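Local coordinates for putative exported protein (Burkholderia pseudomallei, PDB 4JGB), which is of unproven function but has a Rossmann-type NAD(P)-binding fold and may act as an NAD(P)-dependent oxidoreductase on CH-NH groups, at residues 85-90 / 137-142; 89-94 / 144-149. All coordinates share one frame; numbering follows the deposited sequence. Where two conformers were deposited one is given.

Contact 1 (85-90 / 137-142); sequences AVAKAL and RDAYGY
A87 and A139 meet methyl to methyl, CB of A87 lying 4.2 Å from CB of A139, where helix 83-97 runs beside helix 130-143. The first helix leads from strand 68-71 to 101-105 and the second from 101-105 to 150-155, consecutive parallel strands of a Rossmann-type sheet. The axes of the two short segments approach to 9.3 Å and run nearly parallel, at 25°, and the two alanine methyls face each other where the alpha carbons come nearest. Both alanines are buried, and this is the compact, wholly apolar side of the contact.

Toward solvent the packing is built from longer side chains. Y142 reaches across from the second helix, with CG anti to its backbone N (chi1 167°), and turns one face of its ring to the aliphatic part of K88. The fit is a CH-pi contact: CG of K88 stands 3.8 Å from the centroid of the Y142 ring, only 9° off the ring normal. Beyond CG the lysine is extended, which carries it over the same face until its CE is 3.8 Å from CD1 of Y142; the amine then continues past the ring. At the far end of the tyrosine a water joins the two helices. It donates to K88 O at 2.8 Å and is hydrogen-bonded to Y142 OH at 2.7 Å, linking the phenol to a main-chain carbonyl of the facing helix.

D138 and A139 also touch V84 and V83, about a turn earlier on helix 83-97. Chemically, the contact rests on dispersion and CH-pi packing with one water as its polar link, and K88 contributes here through its methylenes rather than its charge.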
loop_
_atom_site.group_PDB
_atom_site.type_symbol
_atom_site.label_atom_id
_atom_site.label_comp_id
_atom_site.label_asym_id
_atom_site.label_seq_id
_atom_site.Cartn_x
_atom_site.Cartn_y
_atom_site.Cartn_z
ATOM N N ALA A 85 -3.444 -12.587 4.725
ATOM C CA ALA A 85 -2.499 -12.918 5.798
ATOM C C ALA A 85 -1.480 -11.782 6.010
ATOM O O ALA A 85 -1.154 -11.455 7.144
ATOM C CB ALA A 85 -1.783 -14.221 5.508
ATOM N N VAL A 86 -1.004 -11.174 4.918
ATOM C CA VAL A 86 -0.105 -10.027 5.030
ATOM C C VAL A 86 -0.753 -8.900 5.840
ATOM O O VAL A 86 -0.194 -8.469 6.832
ATOM C CB VAL A 86 0.356 -9.470 3.661
ATOM C CG1 VAL A 86 1.119 -8.164 3.864
ATOM C CG2 VAL A 86 1.264 -10.466 2.945
ATOM N N ALA A 87 -1.921 -8.424 5.399
ATOM C CA ALA A 87 -2.699 -7.428 6.149
ATOM C C ALA A 87 -2.864 -7.802 7.654
ATOM O O ALA A 87 -2.649 -6.972 8.550
ATOM C CB ALA A 87 -4.069 -7.230 5.487
ATOM N N LYS A 88 -3.269 -9.051 7.907
ATOM C CA LYS A 88 -3.469 -9.548 9.257
ATOM C C LYS A 88 -2.176 -9.518 10.060
ATOM O O LYS A 88 -2.156 -9.116 11.240
ATOM C CB LYS A 88 -4.044 -10.963 9.252
ATOM C CG LYS A 88 -5.490 -11.034 8.779
ATOM C CD LYS A 88 -6.176 -12.367 9.128
ATOM C CE LYS A 88 -7.625 -12.322 8.643
ATOM N NZ LYS A 88 -8.502 -13.470 9.037
ATOM N N ALA A 89 -1.093 -9.943 9.420
ATOM C CA ALA A 89 0.207 -10.026 10.106
ATOM C C ALA A 89 0.743 -8.636 10.387
ATOM O O ALA A 89 1.348 -8.394 11.429
ATOM C CB ALA A 89 1.207 -10.855 9.296
ATOM N N LEU A 90 0.501 -7.712 9.459
ATOM C CA LEU A 90 0.883 -6.317 9.645
ATOM C C LEU A 90 0.177 -5.693 10.832
ATOM O O LEU A 90 0.814 -5.052 11.663
ATOM C CB LEU A 90 0.573 -5.475 8.406
ATOM C CG LEU A 90 1.611 -5.399 7.288
ATOM C CD1 LEU A 90 1.138 -4.341 6.315
ATOM C CD2 LEU A 90 2.990 -5.044 7.824
ATOM N N ARG A 137 -10.100 -7.287 -1.806
ATOM C CA ARG A 137 -11.405 -7.007 -1.223
ATOM C C ARG A 137 -11.526 -7.532 0.193
ATOM O O ARG A 137 -12.013 -6.817 1.058
ATOM C CB ARG A 137 -12.543 -7.583 -2.056
ATOM C CG ARG A 137 -13.875 -7.625 -1.297
ATOM C CD ARG A 137 -14.956 -8.338 -2.105
ATOM N NE ARG A 137 -15.352 -7.544 -3.273
ATOM C CZ ARG A 137 -16.089 -8.005 -4.282
ATOM N NH1 ARG A 137 -16.515 -9.265 -4.280
ATOM N NH2 ARG A 137 -16.378 -7.209 -5.306
ATOM N N ASP A 138 -11.085 -8.775 0.410
ATOM C CA ASP A 138 -11.095 -9.388 1.749
ATOM C C ASP A 138 -10.094 -8.758 2.725
ATOM O O ASP A 138 -10.391 -8.606 3.896
ATOM C CB ASP A 138 -10.822 -10.884 1.644
ATOM C CG ASP A 138 -11.910 -11.635 0.878
ATOM O OD1 ASP A 138 -13.017 -11.057 0.631
ATOM O OD2 ASP A 138 -11.632 -12.804 0.518
ATOM N N ALA A 139 -8.901 -8.421 2.239
ATOM C CA ALA A 139 -7.921 -7.658 3.017
ATOM C C ALA A 139 -8.557 -6.354 3.512
ATOM O O ALA A 139 -8.526 -6.054 4.707
ATOM C CB ALA A 139 -6.676 -7.374 2.191
ATOM N N TYR A 140 -9.161 -5.601 2.601
ATOM C CA TYR A 140 -9.888 -4.384 2.979
ATOM C C TYR A 140 -11.060 -4.691 3.931
ATOM O O TYR A 140 -11.247 -3.997 4.912
ATOM C CB TYR A 140 -10.386 -3.617 1.752
ATOM C CG TYR A 140 -11.186 -2.397 2.151
ATOM C CD1 TYR A 140 -10.541 -1.254 2.619
ATOM C CD2 TYR A 140 -12.595 -2.391 2.092
ATOM C CE1 TYR A 140 -11.253 -0.130 3.008
ATOM C CE2 TYR A 140 -13.318 -1.259 2.483
ATOM C CZ TYR A 140 -12.635 -0.133 2.935
ATOM O OH TYR A 140 -13.298 1.004 3.321
ATOM N N GLY A 141 -11.843 -5.732 3.634
ATOM C CA GLY A 141 -12.857 -6.227 4.580
ATOM C C GLY A 141 -12.315 -6.490 5.981
ATOM O O GLY A 141 -12.934 -6.121 6.980
ATOM N N TYR A 142 -11.152 -7.127 6.075
ATOM C CA TYR A 142 -10.566 -7.363 7.389
ATOM C C TYR A 142 -10.169 -6.059 8.116
ATOM O O TYR A 142 -10.510 -5.847 9.290
ATOM C CB TYR A 142 -9.384 -8.341 7.314
ATOM C CG TYR A 142 -8.601 -8.333 8.585
ATOM C CD1 TYR A 142 -9.072 -8.996 9.713
ATOM C CD2 TYR A 142 -7.393 -7.619 8.681
ATOM C CE1 TYR A 142 -8.358 -8.967 10.906
ATOM C CE2 TYR A 142 -6.677 -7.588 9.871
ATOM C CZ TYR A 142 -7.167 -8.271 10.968
ATOM O OH TYR A 142 -6.472 -8.261 12.145
HETATM O O HOH W 1 -4.294 -9.522 13.004
#

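Contact 2 (89-94 / 144-149); sequences ALVDGA and STVQDL
The delta methyl CD1 of L149 presses against the valine side chain of V91, 3.6 Å from its CG1, and makes the closest approach between helix segment 89-94 and 144-149, the helix-to-strand connection of a beta-alpha-beta unit. Side-chain rotation sets up this meeting. In V91, chi1 of 166° turns CG1 away from the backbone N and out to the leucine; CG2 also touches CD1, at 4.1 Å. L149 has CG anti to its own carbonyl carbon, and its extended chi2 of 180° sends CD1 forward to the helix. The two side chains meet at a slant, and the same leucine methyl lies 4.1 Å from CB of A94, almost one turn further along, so a single methyl touches both residues. V146 adds a second, lighter touch: its CG2 is 4.2 Å from CG1 of V91.

All four residues are buried, and the side-chain contacts across the segments are apolar. At the margin D148 forms a salt bridge with R95, the residue after A94. V91 also packs on L143, and A94 and L149 both rest on V102, so this face of helix 83-97 is covered by the end of helix 130-143, the connection and strand 101-105.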
loop_
_atom_site.group_PDB
_atom_site.type_symbol
_atom_site.label_atom_id
_atom_site.label_comp_id
_atom_site.label_asym_id
_atom_site.label_seq_id
_atom_site.Cartn_x
_atom_site.Cartn_y
_atom_site.Cartn_z
ATOM N N ALA A 89 -1.093 -9.943 9.420
ATOM C CA ALA A 89 0.207 -10.026 10.106
ATOM C C ALA A 89 0.743 -8.636 10.387
ATOM O O ALA A 89 1.348 -8.394 11.429
ATOM C CB ALA A 89 1.207 -10.855 9.296
ATOM N N LEU A 90 0.501 -7.712 9.459
ATOM C CA LEU A 90 0.883 -6.317 9.645
ATOM C C LEU A 90 0.177 -5.693 10.832
ATOM O O LEU A 90 0.814 -5.052 11.663
ATOM C CB LEU A 90 0.573 -5.475 8.406
ATOM C CG LEU A 90 1.611 -5.399 7.288
ATOM C CD1 LEU A 90 1.138 -4.341 6.315
ATOM C CD2 LEU A 90 2.990 -5.044 7.824
ATOM N N VAL A 91 -1.139 -5.861 10.884
ATOM C CA VAL A 91 -1.958 -5.287 11.953
ATOM C C VAL A 91 -1.526 -5.859 13.294
ATOM O O VAL A 91 -1.382 -5.109 14.265
ATOM C CB VAL A 91 -3.455 -5.584 11.751
ATOM C CG1 VAL A 91 -4.234 -5.287 13.028
ATOM C CG2 VAL A 91 -4.014 -4.806 10.571
ATOM N N ASP A 92 -1.316 -7.176 13.353
ATOM C CA ASP A 92 -0.917 -7.816 14.638
ATOM C C ASP A 92 0.467 -7.309 15.107
ATOM O O ASP A 92 0.673 -6.958 16.282
ATOM C CB ASP A 92 -0.942 -9.349 14.495
ATOM C CG ASP A 92 -0.448 -10.056 15.732
ATOM O OD1 ASP A 92 -1.021 -9.816 16.809
ATOM O OD2 ASP A 92 0.526 -10.839 15.633
ATOM N N GLY A 93 1.412 -7.257 14.169
ATOM C CA GLY A 93 2.745 -6.696 14.423
ATOM C C GLY A 93 2.675 -5.264 14.903
ATOM O O GLY A 93 3.294 -4.910 15.903
ATOM N N ALA A 94 1.920 -4.427 14.192
ATOM C CA ALA A 94 1.840 -3.010 14.568
ATOM C C ALA A 94 1.302 -2.880 15.979
ATOM O O ALA A 94 1.887 -2.170 16.787
ATOM C CB ALA A 94 0.974 -2.220 13.587
ATOM N N SER A 144 -11.363 -3.113 7.808
ATOM C CA SER A 144 -12.545 -2.337 8.227
ATOM C C SER A 144 -13.004 -2.706 9.640
ATOM O O SER A 144 -13.757 -1.959 10.282
ATOM C CB SER A 144 -13.702 -2.537 7.238
ATOM O OG SER A 144 -13.268 -2.349 5.906
ATOM N N THR A 145 -12.574 -3.864 10.134
ATOM C CA THR A 145 -12.903 -4.249 11.524
ATOM C C THR A 145 -11.869 -3.687 12.517
ATOM O O THR A 145 -11.968 -3.880 13.740
ATOM C CB THR A 145 -12.989 -5.782 11.688
ATOM O OG1 THR A 145 -11.670 -6.337 11.575
ATOM C CG2 THR A 145 -13.905 -6.392 10.595
ATOM N N VAL A 146 -10.860 -3.001 12.003
ATOM C CA VAL A 146 -9.787 -2.584 12.868
ATOM C C VAL A 146 -10.014 -1.101 13.126
ATOM O O VAL A 146 -9.906 -0.280 12.206
ATOM C CB VAL A 146 -8.424 -2.893 12.223
ATOM C CG1 VAL A 146 -7.276 -2.267 13.012
ATOM C CG2 VAL A 146 -8.243 -4.408 12.037
ATOM N N GLN A 147 -10.321 -0.778 14.379
ATOM C CA GLN A 147 -10.674 0.585 14.766
ATOM C C GLN A 147 -9.536 1.276 15.487
ATOM O O GLN A 147 -9.521 2.500 15.618
ATOM C CB GLN A 147 -11.890 0.561 15.708
ATOM C CG GLN A 147 -13.154 -0.060 15.112
ATOM C CD GLN A 147 -14.015 0.954 14.375
ATOM O OE1 GLN A 147 -13.639 1.465 13.316
ATOM N NE2 GLN A 147 -15.192 1.251 14.939
ATOM N N ASP A 148 -8.602 0.481 15.989
ATOM C CA ASP A 148 -7.644 0.975 16.952
ATOM C C ASP A 148 -6.275 1.349 16.328
ATOM O O ASP A 148 -5.372 1.795 17.036
ATOM C CB ASP A 148 -7.473 -0.076 18.049
ATOM C CG ASP A 148 -6.903 -1.378 17.512
ATOM O OD1 ASP A 148 -7.580 -2.088 16.735
ATOM O OD2 ASP A 148 -5.761 -1.672 17.836
ATOM N N LEU A 149 -6.092 1.109 15.035
ATOM C CA LEU A 149 -4.878 1.553 14.338
ATOM C C LEU A 149 -5.259 2.605 13.287
ATOM O O LEU A 149 -6.388 2.582 12.784
ATOM C CB LEU A 149 -4.209 0.364 13.618
ATOM C CG LEU A 149 -3.695 -0.883 14.344
ATOM C CD1 LEU A 149 -3.096 -1.860 13.334
ATOM C CD2 LEU A 149 -2.649 -0.493 15.361
#

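Overall arrangement
From the N terminus, the chain passes through the first beta-alpha units before helix 83-97 supplies the first partner of both contacts. It then forms strand 101-105 and the 112-118 hairpin and returns through helix 130-143, where contact 1 closes its loop. A few residues on, the connection to strand 150-155 closes contact 2. The two closures cross rather than nest, since contact 2 both starts and ends later. Their centres lie about 9 Å apart, and Y142 OH packs against V91 CG1 between them. Together they tie helix 83-97 to helix 130-143 and to its exit toward strand 150-155, the parallel neighbour of 101-105.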